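Local coordinates for tyrosine recombinase XerH (Helicobacter pylori, PDB 5JJV) that cuts and rejoins DNA at difH sites as a site-specific tyrosine recombinase that takes part in chromosome segregation, at a contact of chain A with DNA, the interface of chains A and B and the interface of chains A and C. Sequence-based numbering; all coordinates share one arbitrary frame. Chains: chain A/B/C, Tyrosine recombinase XerH.

Contact 1 is where chain A reads DNA with its core-binding helices; the other three join copies of the recombinase. Its C-alpha centre lies about 36 Å from contact 2, 31 Å from contact 3 and 37 Å from contact 4. Contacts 2 and 3 both join chains A and B, about 22 Å apart. Contact 4 carries the same relation one subunit further: chain A sends its C-terminal segment onto chain C, as chain B does onto chain A in contact 2. Lys250 and Glu361 recur in both, but only contact 4 pairs their charges closely. Such chain-to-chain relays suit the four-subunit assembly that surrounds recombining DNA.

Contact 1: a contact of chain A with DNA. Residues chain A 74-75, 124-125, 128. With nucleotides of chain E; nucleotides of chain D.
Two helices of the core-binding region, 74-89 and 123-143, present their N-terminal turns to the major groove of an A-rich stretch, and A:Asn128 and A:Asn74 read the bases there. The amide of A:Asn128 faces the Hoogsteen edge of DA11 of chain E: ND2 donates to N7 at 2.9 Å, nearly straight and with N7 in the amide plane. Its OD1 accepts the exocyclic N6 of DA11 at 3.3 Å, a longer bond that arrives above the carbonyl plane. This donor-acceptor pair matches adenine. A:Asn74 instead bridges two neighbouring base pairs. Its ND2 gives an in-plane hydrogen bond to O4 of DT8 of chain D at 3.0 Å, while OD1 takes N6 of DA9 of chain E at 3.2 Å, from above the carbonyl plane. With CG lodged between backbone N and carbonyl carbon (chi1 86°), the amide lies across the step. DT8 is the pairing partner of DA10, so its O4 also receives that adenine's N6. On the backbone, A:Thr125 OG1 donates to the phosphate oxygen OP2 of DA10 at 2.6 Å, and a water links A:Ala124 N to OP2 of DA11. Base reading and phosphate anchoring thus share the N-terminal end of helix 123-143, with the start of helix 74-89 beside it over the groove.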
loop_
_atom_site.group_PDB
_atom_site.type_symbol
_atom_site.label_atom_id
_atom_site.label_comp_id
_atom_site.label_asym_id
_atom_site.label_seq_id
_atom_site.Cartn_x
_atom_site.Cartn_y
_atom_site.Cartn_z
ATOM N N ASN A 74 -24.673 14.744 12.153
ATOM C CA ASN A 74 -23.901 15.938 12.484
ATOM C C ASN A 74 -22.629 16.067 11.650
ATOM O O ASN A 74 -22.147 17.173 11.405
ATOM C CB ASN A 74 -23.540 15.939 13.970
ATOM C CG ASN A 74 -22.265 15.172 14.261
ATOM O OD1 ASN A 74 -21.191 15.759 14.397
ATOM N ND2 ASN A 74 -22.374 13.852 14.348
ATOM N N THR A 75 -22.092 14.932 11.215
ATOM C CA THR A 75 -20.840 14.909 10.467
ATOM C C THR A 75 -21.050 15.401 9.034
ATOM O O THR A 75 -20.110 15.842 8.372
ATOM C CB THR A 75 -20.230 13.487 10.453
ATOM O OG1 THR A 75 -20.235 12.952 11.783
ATOM C CG2 THR A 75 -18.798 13.508 9.932
ATOM N N ALA A 124 -8.276 16.394 11.677
ATOM C CA ALA A 124 -9.346 15.409 11.761
ATOM C C ALA A 124 -10.673 16.019 11.324
ATOM O O ALA A 124 -11.484 15.364 10.667
ATOM C CB ALA A 124 -9.452 14.859 13.172
ATOM N N THR A 125 -10.889 17.278 11.696
ATOM C CA THR A 125 -12.100 17.991 11.308
ATOM C C THR A 125 -12.082 18.281 9.813
ATOM O O THR A 125 -13.112 18.192 9.147
ATOM C CB THR A 125 -12.261 19.307 12.096
ATOM O OG1 THR A 125 -12.293 19.025 13.501
ATOM C CG2 THR A 125 -13.548 20.012 11.707
ATOM N N ASN A 128 -13.287 15.319 7.992
ATOM C CA ASN A 128 -14.739 15.204 8.083
ATOM C C ASN A 128 -15.439 16.088 7.051
ATOM O O ASN A 128 -16.448 15.693 6.466
ATOM C CB ASN A 128 -15.217 15.555 9.494
ATOM C CG ASN A 128 -14.827 14.502 10.521
ATOM O OD1 ASN A 128 -14.647 13.330 10.188
ATOM N ND2 ASN A 128 -14.700 14.917 11.778
ATOM P P DA E 9 -16.776 24.766 14.570
ATOM O OP1 DA E 9 -15.975 26.010 14.517
ATOM O OP2 DA E 9 -17.371 24.218 13.332
ATOM O "O5'" DA E 9 -15.902 23.611 15.244
ATOM C "C5'" DA E 9 -15.502 23.737 16.597
ATOM C "C4'" DA E 9 -14.925 22.437 17.123
ATOM O "O4'" DA E 9 -15.977 21.466 17.305
ATOM C "C3'" DA E 9 -13.881 21.766 16.221
ATOM O "O3'" DA E 9 -12.627 21.746 16.888
ATOM C "C2'" DA E 9 -14.429 20.344 15.994
ATOM C "C1'" DA E 9 -15.419 20.193 17.141
ATOM N N9 DA E 9 -16.500 19.241 16.885
ATOM C C8 DA E 9 -17.439 19.304 15.894
ATOM N N7 DA E 9 -18.298 18.309 15.914
ATOM C C5 DA E 9 -17.895 17.545 16.997
ATOM C C6 DA E 9 -18.396 16.351 17.557
ATOM N N6 DA E 9 -19.456 15.696 17.071
ATOM N N1 DA E 9 -17.759 15.852 18.638
ATOM C C2 DA E 9 -16.698 16.508 19.121
ATOM N N3 DA E 9 -16.138 17.635 18.684
ATOM C C4 DA E 9 -16.791 18.106 17.609
ATOM P P DA E 10 -11.320 21.154 16.166
ATOM O OP1 DA E 10 -10.149 21.829 16.769
ATOM O OP2 DA E 10 -11.535 21.209 14.705
ATOM O "O5'" DA E 10 -11.302 19.623 16.620
ATOM C "C5'" DA E 10 -11.429 19.300 17.998
ATOM C "C4'" DA E 10 -11.388 17.799 18.212
ATOM O "O4'" DA E 10 -12.703 17.232 17.966
ATOM C "C3'" DA E 10 -10.420 17.041 17.301
ATOM O "O3'" DA E 10 -9.678 16.098 18.064
ATOM C "C2'" DA E 10 -11.348 16.345 16.307
ATOM C "C1'" DA E 10 -12.555 16.073 17.185
ATOM N N9 DA E 10 -13.788 15.848 16.438
ATOM C C8 DA E 10 -14.236 16.544 15.350
ATOM N N7 DA E 10 -15.385 16.112 14.882
ATOM C C5 DA E 10 -15.712 15.061 15.723
ATOM C C6 DA E 10 -16.812 14.181 15.761
ATOM N N6 DA E 10 -17.827 14.235 14.895
ATOM N N1 DA E 10 -16.830 13.244 16.731
ATOM C C2 DA E 10 -15.814 13.194 17.599
ATOM N N3 DA E 10 -14.728 13.963 17.662
ATOM C C4 DA E 10 -14.739 14.884 16.686
ATOM P P DA E 11 -8.267 15.556 17.524
ATOM O OP1 DA E 11 -7.627 14.787 18.611
ATOM O OP2 DA E 11 -7.553 16.706 16.927
ATOM O "O5'" DA E 11 -8.670 14.560 16.341
ATOM C "C5'" DA E 11 -8.617 13.151 16.537
ATOM C "C4'" DA E 11 -9.769 12.669 17.402
ATOM O "O4'" DA E 11 -11.027 13.110 16.831
ATOM C "C3'" DA E 11 -9.863 11.147 17.535
ATOM O "O3'" DA E 11 -9.965 10.773 18.900
ATOM C "C2'" DA E 11 -11.122 10.772 16.752
ATOM C "C1'" DA E 11 -11.949 12.045 16.829
ATOM N N9 DA E 11 -12.846 12.209 15.686
ATOM C C8 DA E 11 -12.701 13.077 14.639
ATOM N N7 DA E 11 -13.662 12.997 13.747
ATOM C C5 DA E 11 -14.492 12.004 14.239
ATOM C C6 DA E 11 -15.691 11.442 13.755
ATOM N N6 DA E 11 -16.278 11.826 12.616
ATOM N N1 DA E 11 -16.266 10.468 14.491
ATOM C C2 DA E 11 -15.677 10.086 15.628
ATOM N N3 DA E 11 -14.552 10.538 16.183
ATOM C C4 DA E 11 -14.002 11.505 15.431
ATOM P P DT D 8 -22.769 4.381 17.707
ATOM O OP1 DT D 8 -22.963 3.191 18.566
ATOM O OP2 DT D 8 -23.936 5.215 17.341
ATOM O "O5'" DT D 8 -21.674 5.313 18.398
ATOM C "C5'" DT D 8 -20.363 4.813 18.596
ATOM C "C4'" DT D 8 -19.471 5.867 19.221
ATOM O "O4'" DT D 8 -19.211 6.912 18.263
ATOM C "C3'" DT D 8 -20.054 6.555 20.458
ATOM O "O3'" DT D 8 -19.267 6.235 21.596
ATOM C "C2'" DT D 8 -20.005 8.057 20.127
ATOM C "C1'" DT D 8 -19.042 8.118 18.951
ATOM N N1 DT D 8 -19.321 9.239 18.006
ATOM C C2 DT D 8 -18.461 10.313 17.959
ATOM O O2 DT D 8 -17.468 10.406 18.660
ATOM N N3 DT D 8 -18.807 11.283 17.056
ATOM C C4 DT D 8 -19.902 11.287 16.212
ATOM O O4 DT D 8 -20.129 12.208 15.432
ATOM C C5 DT D 8 -20.760 10.131 16.312
ATOM C C7 DT D 8 -21.980 10.022 15.446
ATOM C C6 DT D 8 -20.432 9.174 17.194
HETATM O O HOH W 1 -6.667 16.028 14.489
#

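Contact 2: the interface of chains A and B. Residues chain A 185, 210, 250, 252-253; chain B 357, 360-361.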
loop_
_atom_site.group_PDB
_atom_site.type_symbol
_atom_site.label_atom_id
_atom_site.label_comp_id
_atom_site.label_asym_id
_atom_site.label_seq_id
_atom_site.Cartn_x
_atom_site.Cartn_y
_atom_site.Cartn_z
ATOM N N LEU A 185 -6.471 5.632 39.895
ATOM C CA LEU A 185 -7.266 4.684 40.670
ATOM C C LEU A 185 -7.353 5.093 42.136
ATOM O O LEU A 185 -8.424 5.036 42.742
ATOM C CB LEU A 185 -6.682 3.275 40.559
ATOM C CG LEU A 185 -6.975 2.504 39.272
ATOM C CD1 LEU A 185 -6.251 1.167 39.274
ATOM C CD2 LEU A 185 -8.472 2.304 39.110
ATOM N N PHE A 210 -10.808 -0.502 34.449
ATOM C CA PHE A 210 -10.380 -1.895 34.501
ATOM C C PHE A 210 -10.743 -2.698 33.252
ATOM O O PHE A 210 -10.256 -3.814 33.071
ATOM C CB PHE A 210 -10.976 -2.574 35.734
ATOM C CG PHE A 210 -10.294 -2.204 37.021
ATOM C CD1 PHE A 210 -8.913 -2.146 37.097
ATOM C CD2 PHE A 210 -11.036 -1.913 38.154
ATOM C CE1 PHE A 210 -8.282 -1.809 38.281
ATOM C CE2 PHE A 210 -10.410 -1.573 39.341
ATOM C CZ PHE A 210 -9.031 -1.522 39.402
ATOM N N LYS A 250 -11.729 -9.039 37.311
ATOM C CA LYS A 250 -11.568 -9.693 38.604
ATOM C C LYS A 250 -12.503 -9.060 39.626
ATOM O O LYS A 250 -12.621 -7.835 39.696
ATOM C CB LYS A 250 -10.116 -9.610 39.081
ATOM C CG LYS A 250 -9.126 -10.324 38.175
ATOM C CD LYS A 250 -9.466 -11.799 38.051
ATOM C CE LYS A 250 -8.613 -12.484 36.995
ATOM N NZ LYS A 250 -9.102 -13.858 36.694
ATOM N N PHE A 252 -12.470 -8.836 42.935
ATOM C CA PHE A 252 -11.922 -8.124 44.088
ATOM C C PHE A 252 -11.679 -6.639 43.812
ATOM O O PHE A 252 -11.478 -5.854 44.738
ATOM C CB PHE A 252 -10.622 -8.792 44.563
ATOM C CG PHE A 252 -9.429 -8.523 43.682
ATOM C CD1 PHE A 252 -8.591 -7.448 43.934
ATOM C CD2 PHE A 252 -9.131 -9.360 42.618
ATOM C CE1 PHE A 252 -7.492 -7.200 43.132
ATOM C CE2 PHE A 252 -8.029 -9.118 41.814
ATOM C CZ PHE A 252 -7.209 -8.037 42.071
ATOM N N HIS A 253 -11.700 -6.262 42.539
ATOM C CA HIS A 253 -11.532 -4.868 42.151
ATOM C C HIS A 253 -12.773 -4.034 42.459
ATOM O O HIS A 253 -12.668 -2.846 42.765
ATOM C CB HIS A 253 -11.201 -4.765 40.660
ATOM C CG HIS A 253 -9.775 -5.077 40.333
ATOM N ND1 HIS A 253 -9.409 -5.838 39.244
ATOM C CD2 HIS A 253 -8.620 -4.720 40.946
ATOM C CE1 HIS A 253 -8.093 -5.942 39.204
ATOM N NE2 HIS A 253 -7.591 -5.272 40.225
ATOM N N ALA B 357 -7.819 -9.474 31.956
ATOM C CA ALA B 357 -8.306 -9.032 33.257
ATOM C C ALA B 357 -7.226 -9.119 34.332
ATOM O O ALA B 357 -7.351 -8.514 35.396
ATOM C CB ALA B 357 -9.523 -9.849 33.667
ATOM N N TRP B 360 -3.703 -6.229 35.785
ATOM C CA TRP B 360 -3.645 -5.307 36.913
ATOM C C TRP B 360 -2.928 -5.916 38.114
ATOM O O TRP B 360 -2.408 -5.196 38.967
ATOM C CB TRP B 360 -5.056 -4.875 37.315
ATOM C CG TRP B 360 -5.791 -4.182 36.217
ATOM C CD1 TRP B 360 -6.764 -4.710 35.418
ATOM C CD2 TRP B 360 -5.604 -2.832 35.783
ATOM N NE1 TRP B 360 -7.199 -3.768 34.517
ATOM C CE2 TRP B 360 -6.501 -2.607 34.719
ATOM C CE3 TRP B 360 -4.766 -1.789 36.192
ATOM C CZ2 TRP B 360 -6.584 -1.382 34.060
ATOM C CZ3 TRP B 360 -4.849 -0.574 35.537
ATOM C CH2 TRP B 360 -5.752 -0.381 34.481
ATOM N N GLU B 361 -2.898 -7.242 38.172
ATOM C CA GLU B 361 -2.336 -7.947 39.319
ATOM C C GLU B 361 -0.813 -8.037 39.264
ATOM O O GLU B 361 -0.160 -8.224 40.290
ATOM C CB GLU B 361 -2.938 -9.350 39.417
ATOM C CG GLU B 361 -4.403 -9.361 39.830
ATOM C CD GLU B 361 -5.093 -10.673 39.512
ATOM O OE1 GLU B 361 -5.071 -11.087 38.333
ATOM O OE2 GLU B 361 -5.655 -11.291 40.440
HETATM O O HOH W 2 -9.750 -7.421 36.115
#
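B:Trp360 lies against A:Phe210 and A:His253, and its indole carries much of this docking of chain B's C-terminal segment on chain A. CB comes first, packed 3.7 Å from CE1 of the A:His253 imidazole. With chi1 at -60°, CG points away from the carbonyl carbon and the indole swings over to A:Phe210. CG and CD1 pass by the phenyl CD1, and CE2 sits 3.4 Å from that same A:Phe210 CD1, so the phenyl edge stands on the indole face with the planes 82° apart. CD2 lies beside both CD1 and CE1 of the phenyl, and CE3 beside CE1. NE1 makes a weak hydrogen bond to the backbone O of A:Phe210 at 3.4 Å. Farther out, CZ2 lies 3.9 Å from A:Phe210 CA, and at the far rim CZ3 is 4.4 Å from A:Leu185 CD1, a lighter touch from helix 178-190. A:His253 is itself held in place: A:Phe252 covers one face of its imidazole and A:Phe210 the opposite one, each toward the rim. This second shell helps fix the surface that receives the tryptophan. B:Glu361 follows in sequence and lays its CG 3.8 Å from A:Phe252 CZ, while its carboxylate stays apart from the A:Lys250 amine, leaving any attraction between them long-range. A water joins the backbones nearby, 2.8 Å from A:Lys250 N and 2.7 Å from B:Ala357 O.

Contact 3: the interface of chains A and B. Residues chain A 328-329, 331-332; chain B 321, 327, 343, 346, 348.
B:Arg343 and A:Gln331 meet because the arginine leaves its backbone with CG opposite N and then bends (chi2 66°), whereas the glutamine runs out fully extended (chi2 -173°). B:Arg343 NE donates an almost straight hydrogen bond to A:Gln331 OE1 at 2.7 Å; the oxygen lies in the guanidinium plane, though the amide is turned 71° against it. The same guanidinium forms a salt bridge with A:Glu332, whose carboxylate is modelled too near NH2 for the detail to be trusted. One guanidinium face is covered by A:Ile328 CG2, 3.7 Å from B:Arg343 CZ, an apolar lid on the charged group. A:Ile328 sends its other branch to B:Tyr321, where CD1 sits over the middle of the phenol ring, 3.6 Å from the centroid, and also touches B:Thr346 CG2 at 3.5 Å. The tyrosine OH closes this side by accepting the backbone N of A:Ile328 at 3.0 Å, serving an amide at the first turn of helix 327-334. The same A:Glu332 lays its CG over the face of B:Phe348, 3.4 Å from its CD2, and the carboxylate runs parallel to the ring. A:Leu329 CD1 adds a lighter contact at B:Phe348 CZ. Because B:Arg343, B:Thr346 and B:Phe348 flank the nucleophile B:Tyr345 in sequence, helix 327-334 of one subunit probably helps position its neighbour's catalytic tyrosine segment.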
loop_
_atom_site.group_PDB
_atom_site.type_symbol
_atom_site.label_atom_id
_atom_site.label_comp_id
_atom_site.label_asym_id
_atom_site.label_seq_id
_atom_site.Cartn_x
_atom_site.Cartn_y
_atom_site.Cartn_z
ATOM N N ILE A 328 -4.207 -9.526 19.014
ATOM C CA ILE A 328 -5.573 -10.033 18.950
ATOM C C ILE A 328 -6.267 -9.925 20.307
ATOM O O ILE A 328 -7.469 -9.655 20.378
ATOM C CB ILE A 328 -5.599 -11.492 18.452
ATOM C CG1 ILE A 328 -5.058 -11.555 17.025
ATOM C CG2 ILE A 328 -7.008 -12.064 18.500
ATOM C CD1 ILE A 328 -5.202 -12.901 16.378
ATOM N N LEU A 329 -5.511 -10.118 21.384
ATOM C CA LEU A 329 -6.061 -9.950 22.724
ATOM C C LEU A 329 -6.513 -8.507 22.933
ATOM O O LEU A 329 -7.548 -8.257 23.549
ATOM C CB LEU A 329 -5.038 -10.346 23.788
ATOM C CG LEU A 329 -5.479 -10.170 25.242
ATOM C CD1 LEU A 329 -6.787 -10.904 25.499
ATOM C CD2 LEU A 329 -4.397 -10.651 26.194
ATOM N N GLN A 331 -7.478 -6.506 20.496
ATOM C CA GLN A 331 -8.660 -6.378 19.653
ATOM C C GLN A 331 -9.904 -6.918 20.349
ATOM O O GLN A 331 -10.930 -6.243 20.419
ATOM C CB GLN A 331 -8.455 -7.107 18.325
ATOM C CG GLN A 331 -9.639 -6.982 17.385
ATOM C CD GLN A 331 -9.509 -7.837 16.140
ATOM O OE1 GLN A 331 -8.818 -8.855 16.138
ATOM N NE2 GLN A 331 -10.180 -7.424 15.069
ATOM N N GLU A 332 -9.799 -8.134 20.871
ATOM C CA GLU A 332 -10.933 -8.813 21.485
ATOM C C GLU A 332 -11.374 -8.170 22.799
ATOM O O GLU A 332 -12.556 -8.197 23.142
ATOM C CB GLU A 332 -10.592 -10.288 21.715
ATOM C CG GLU A 332 -10.490 -11.103 20.436
ATOM C CD GLU A 332 -11.848 -11.403 19.825
ATOM O OE1 GLU A 332 -12.869 -11.242 20.527
ATOM O OE2 GLU A 332 -11.896 -11.802 18.641
ATOM N N TYR B 321 -0.806 -18.866 16.000
ATOM C CA TYR B 321 -0.872 -17.622 16.756
ATOM C C TYR B 321 -0.931 -17.898 18.252
ATOM O O TYR B 321 -0.401 -17.132 19.054
ATOM C CB TYR B 321 -2.078 -16.778 16.340
ATOM C CG TYR B 321 -2.135 -15.447 17.061
ATOM C CD1 TYR B 321 -1.456 -14.341 16.568
ATOM C CD2 TYR B 321 -2.850 -15.300 18.245
ATOM C CE1 TYR B 321 -1.493 -13.126 17.225
ATOM C CE2 TYR B 321 -2.890 -14.090 18.910
ATOM C CZ TYR B 321 -2.210 -13.006 18.395
ATOM O OH TYR B 321 -2.246 -11.796 19.047
ATOM N N LEU B 327 0.853 -12.335 14.354
ATOM C CA LEU B 327 -0.079 -12.388 13.235
ATOM C C LEU B 327 0.638 -12.278 11.891
ATOM O O LEU B 327 0.172 -12.816 10.887
ATOM C CB LEU B 327 -1.126 -11.283 13.364
ATOM C CG LEU B 327 -2.423 -11.533 12.599
ATOM C CD1 LEU B 327 -2.971 -12.915 12.922
ATOM C CD2 LEU B 327 -3.439 -10.464 12.937
ATOM N N ARG B 343 -6.582 -12.872 10.098
ATOM C CA ARG B 343 -7.446 -12.885 11.272
ATOM C C ARG B 343 -8.647 -13.802 11.059
ATOM O O ARG B 343 -9.186 -14.367 12.013
ATOM C CB ARG B 343 -7.915 -11.465 11.600
ATOM C CG ARG B 343 -8.800 -11.350 12.832
ATOM C CD ARG B 343 -8.047 -11.707 14.104
ATOM N NE ARG B 343 -8.842 -11.433 15.299
ATOM C CZ ARG B 343 -9.592 -12.336 15.925
ATOM N NH1 ARG B 343 -9.652 -13.582 15.474
ATOM N NH2 ARG B 343 -10.283 -11.993 17.002
ATOM N N THR B 346 -7.558 -17.016 12.201
ATOM C CA THR B 346 -7.078 -17.013 13.575
ATOM C C THR B 346 -8.220 -16.801 14.559
ATOM O O THR B 346 -8.712 -15.685 14.724
ATOM C CB THR B 346 -6.016 -15.931 13.786
ATOM O OG1 THR B 346 -5.080 -15.962 12.702
ATOM C CG2 THR B 346 -5.287 -16.175 15.084
ATOM N N PHE B 348 -10.144 -16.824 18.268
ATOM C CA PHE B 348 -9.833 -16.444 19.639
ATOM C C PHE B 348 -10.787 -17.096 20.635
ATOM O O PHE B 348 -12.002 -16.914 20.550
ATOM C CB PHE B 348 -9.885 -14.919 19.776
ATOM C CG PHE B 348 -9.660 -14.419 21.174
ATOM C CD1 PHE B 348 -8.376 -14.195 21.646
ATOM C CD2 PHE B 348 -10.734 -14.153 22.012
ATOM C CE1 PHE B 348 -8.165 -13.727 22.930
ATOM C CE2 PHE B 348 -10.530 -13.683 23.297
ATOM C CZ PHE B 348 -9.243 -13.470 23.757
#

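Contact 4: the interface of chains A and C. Residues chain A 350, 354, 361; chain C 229-230, 232, 248, 250.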
loop_
_atom_site.group_PDB
_atom_site.type_symbol
_atom_site.label_atom_id
_atom_site.label_comp_id
_atom_site.label_asym_id
_atom_site.label_seq_id
_atom_site.Cartn_x
_atom_site.Cartn_y
_atom_site.Cartn_z
ATOM N N LYS A 350 7.046 -0.150 24.920
ATOM C CA LYS A 350 8.265 0.160 25.664
ATOM C C LYS A 350 9.433 -0.730 25.256
ATOM O O LYS A 350 10.543 -0.246 25.043
ATOM C CB LYS A 350 8.016 0.027 27.168
ATOM C CG LYS A 350 9.276 -0.197 27.995
ATOM C CD LYS A 350 9.722 1.067 28.711
ATOM C CE LYS A 350 10.982 0.815 29.532
ATOM N NZ LYS A 350 11.211 1.869 30.562
ATOM N N GLU A 354 12.724 0.630 23.613
ATOM C CA GLU A 354 13.951 0.335 24.343
ATOM C C GLU A 354 15.071 -0.115 23.406
ATOM O O GLU A 354 16.229 0.255 23.593
ATOM C CB GLU A 354 13.688 -0.742 25.400
ATOM C CG GLU A 354 14.921 -1.196 26.168
ATOM C CD GLU A 354 15.263 -0.274 27.320
ATOM O OE1 GLU A 354 14.411 0.562 27.684
ATOM O OE2 GLU A 354 16.382 -0.390 27.863
ATOM N N GLU A 361 24.207 2.558 24.992
ATOM C CA GLU A 361 24.747 1.849 26.149
ATOM C C GLU A 361 25.753 0.779 25.738
ATOM O O GLU A 361 26.177 -0.031 26.561
ATOM C CB GLU A 361 23.613 1.210 26.954
ATOM C CG GLU A 361 22.596 2.203 27.486
ATOM C CD GLU A 361 21.247 1.568 27.765
ATOM O OE1 GLU A 361 21.170 0.321 27.800
ATOM O OE2 GLU A 361 20.263 2.315 27.941
ATOM N N GLU C 229 9.419 7.291 33.061
ATOM C CA GLU C 229 9.035 6.054 33.726
ATOM C C GLU C 229 10.194 5.062 33.755
ATOM O O GLU C 229 10.704 4.662 32.707
ATOM C CB GLU C 229 7.822 5.427 33.034
ATOM C CG GLU C 229 7.196 4.277 33.805
ATOM C CD GLU C 229 5.952 3.732 33.133
ATOM O OE1 GLU C 229 5.944 3.633 31.888
ATOM O OE2 GLU C 229 4.978 3.410 33.849
ATOM N N ASN C 230 10.601 4.680 34.963
ATOM C CA ASN C 230 11.682 3.718 35.174
ATOM C C ASN C 230 12.971 4.094 34.449
ATOM O O ASN C 230 13.643 3.237 33.874
ATOM C CB ASN C 230 11.237 2.316 34.748
ATOM C CG ASN C 230 10.133 1.760 35.630
ATOM O OD1 ASN C 230 10.123 1.970 36.843
ATOM N ND2 ASN C 230 9.193 1.047 35.021
ATOM N N CYS C 232 13.264 5.978 31.835
ATOM C CA CYS C 232 13.066 6.177 30.403
ATOM C C CYS C 232 12.155 7.364 30.118
ATOM O O CYS C 232 11.076 7.480 30.696
ATOM C CB CYS C 232 12.480 4.917 29.763
ATOM S SG CYS C 232 13.500 3.438 29.927
ATOM N N MET C 248 12.096 7.162 22.461
ATOM C CA MET C 248 12.552 6.979 23.832
ATOM C C MET C 248 13.968 7.501 24.034
ATOM O O MET C 248 14.843 7.317 23.189
ATOM C CB MET C 248 12.476 5.504 24.233
ATOM C CG MET C 248 13.000 5.219 25.633
ATOM S SD MET C 248 12.605 3.558 26.198
ATOM C CE MET C 248 10.820 3.661 26.292
ATOM N N LYS C 250 16.872 7.574 27.185
ATOM C CA LYS C 250 17.280 7.185 28.530
ATOM C C LYS C 250 17.614 8.417 29.362
ATOM O O LYS C 250 18.320 9.316 28.907
ATOM C CB LYS C 250 18.476 6.232 28.482
ATOM C CG LYS C 250 18.142 4.854 27.940
ATOM C CD LYS C 250 16.957 4.251 28.679
ATOM C CE LYS C 250 16.755 2.791 28.313
ATOM N NZ LYS C 250 17.866 1.936 28.808
#
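C:Lys250 is held between two acidic side chains of chain A, A:Glu354 and A:Glu361, and this is the tight part of the contact. Its NZ forms salt-bridging hydrogen bonds to A:Glu361 OE2 at 2.6 Å and A:Glu354 OE2 at 2.9 Å. The first bond uses the syn lone pair of A:Glu361; the second comes from the syn side of A:Glu354 but 31° out of the carboxylate plane. Kinks at chi2 and at chi4 (68°) turn the lysine tip into the gap, and both glutamates cross it at about a right angle. Two carboxylates around one amine should favour its charged form. Helix 350-357 and the 3-10 helix 358-361 of one subunit are thereby pinned to strand 244-250 of the next. C:Met248, on that strand, adds apolar packing: its CE lies 3.7 Å from A:Lys350 CD, and SD lies 4.0 Å from A:Glu354 CA. Toward the side chains of C:Glu229 and C:Asn230 the fit is looser. A:Lys350 is bent at chi2 (103°), bringing NZ 3.6 Å from the backbone O of C:Glu229, while the carboxylate OE1 of that residue is 5.7 Å away and C:Asn230 CB 4.2 Å away. Its nearest neighbour is the thiol of C:Cys232, with SG 2.8 Å from A:Lys350 NZ.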